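Local coordinates for protein Chains: A (Unidentified, PDB 6ZM9) that is a phage-encoded SAM lyase that probably breaks S-adenosyl methionine down to 5'-deoxy-5'-methylthioadenosine, the ligand bound here, at residues 34-37 with 38-42. Sequence-based numbering, arbitrary orientation.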
# COMPACT_ATOMS: atom_id res chain seq x y z
N LYS A 34 -7.39 -16.36 6.39
CA LYS A 34 -8.36 -17.45 6.43
C LYS A 34 -9.75 -16.94 6.80
O LYS A 34 -10.75 -17.38 6.24
CB LYS A 34 -7.89 -18.52 7.41
CG LYS A 34 -6.65 -19.32 6.98
CD LYS A 34 -6.24 -20.30 8.07
CE LYS A 34 -4.96 -21.01 7.75
NZ LYS A 34 -5.12 -21.76 6.48
N ASP A 35 -9.84 -16.04 7.79
CA ASP A 35 -11.14 -15.55 8.22
C ASP A 35 -11.79 -14.73 7.12
O ASP A 35 -13.01 -14.83 6.91
CB ASP A 35 -11.00 -14.75 9.52
CG ASP A 35 -12.30 -14.62 10.28
OD1 ASP A 35 -13.00 -15.63 10.44
OD2 ASP A 35 -12.61 -13.49 10.73
N THR A 36 -11.00 -13.91 6.41
CA THR A 36 -11.54 -13.12 5.31
C THR A 36 -12.08 -14.01 4.20
O THR A 36 -13.16 -13.75 3.66
CB THR A 36 -10.46 -12.17 4.77
OG1 THR A 36 -10.08 -11.23 5.79
CG2 THR A 36 -10.96 -11.38 3.57
N ILE A 37 -11.35 -15.07 3.84
CA ILE A 37 -11.84 -16.00 2.82
C ILE A 37 -13.18 -16.57 3.23
O ILE A 37 -14.13 -16.64 2.44
CB ILE A 37 -10.82 -17.12 2.56
CG1 ILE A 37 -9.56 -16.60 1.87
CG2 ILE A 37 -11.48 -18.26 1.74
CD1 ILE A 37 -8.43 -17.60 1.87
N ALA A 38 -13.28 -17.00 4.49
CA ALA A 38 -14.51 -17.62 4.98
C ALA A 38 -15.68 -16.65 4.96
O ALA A 38 -16.78 -17.01 4.55
CB ALA A 38 -14.27 -18.15 6.40
N ILE A 39 -15.46 -15.41 5.38
CA ILE A 39 -16.53 -14.42 5.40
C ILE A 39 -16.99 -14.11 3.98
O ILE A 39 -18.19 -14.05 3.70
CB ILE A 39 -16.05 -13.14 6.12
CG1 ILE A 39 -15.85 -13.38 7.61
CG2 ILE A 39 -17.04 -12.03 5.89
CD1 ILE A 39 -14.99 -12.34 8.29
N ARG A 40 -16.04 -13.89 3.07
CA ARG A 40 -16.38 -13.51 1.71
C ARG A 40 -17.07 -14.65 0.97
O ARG A 40 -17.99 -14.41 0.18
CB ARG A 40 -15.14 -12.98 0.98
CG ARG A 40 -14.56 -11.75 1.68
CD ARG A 40 -13.55 -11.01 0.84
NE ARG A 40 -14.23 -10.09 -0.06
CZ ARG A 40 -13.70 -9.60 -1.17
NH1 ARG A 40 -12.48 -9.96 -1.54
NH2 ARG A 40 -14.39 -8.76 -1.93
N LYS A 41 -16.69 -15.90 1.24
CA LYS A 41 -17.42 -17.01 0.65
C LYS A 41 -18.88 -17.01 1.09
O LYS A 41 -19.78 -17.28 0.28
CB LYS A 41 -16.73 -18.33 0.99
CG LYS A 41 -15.44 -18.59 0.22
CD LYS A 41 -14.87 -19.94 0.63
CE LYS A 41 -13.70 -20.39 -0.24
NZ LYS A 41 -13.02 -21.59 0.36
N ARG A 42 -19.14 -16.72 2.37
CA ARG A 42 -20.52 -16.70 2.85
C ARG A 42 -21.31 -15.53 2.27
O ARG A 42 -22.54 -15.58 2.24
CB ARG A 42 -20.55 -16.67 4.38
CG ARG A 42 -20.14 -17.99 5.00
CD ARG A 42 -20.44 -18.01 6.51
NE ARG A 42 -19.68 -17.00 7.24
CZ ARG A 42 -18.51 -17.21 7.85
NH1 ARG A 42 -17.94 -18.41 7.83
NH2 ARG A 42 -17.92 -16.21 8.49
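K34 accepts the backbone N-H of A38 at its carbonyl oxygen, the first of four successive bonds in this part of helix 29-43 that form the i to i+4 ladder of an alpha-helix, a pattern that also brings side chains one turn apart into contact. D35 repeats the pattern: its O receives N of I39 at 2.9 Å, and its side chain, with CG anti to the backbone N (chi1 -160°), crosses that of I39 at a slant, with OD2 3.6 Å from I39 CD1. This oxygen-to-methyl contact lies against helix 84-101, where L98 touches D35 and L94 touches I39. At T36 the methyl does the touching. CG2 runs alongside the R40 chain, 3.8 Å from its CD, while OG1, beside the backbone N, turns back to a hydrogen bond with V32 O. R40 bends at its third torsion (84°), and its guanidinium leads away to weak hydrogen bonds from NH1 to the carbonyls of P47 and D48; the R40 side chain lies about 6 Å from a bound 5'-deoxy-5'-methylthioadenosine, nearest atom to nearest atom. I37 stands on the flank where the helix meets L66 of a second subunit, which also packs on K41. Its carbonyl takes N of K41 at 2.9 Å, and the extended lysine chain follows the isoleucine side by side, bringing CE to 3.7 Å from I37 CG2.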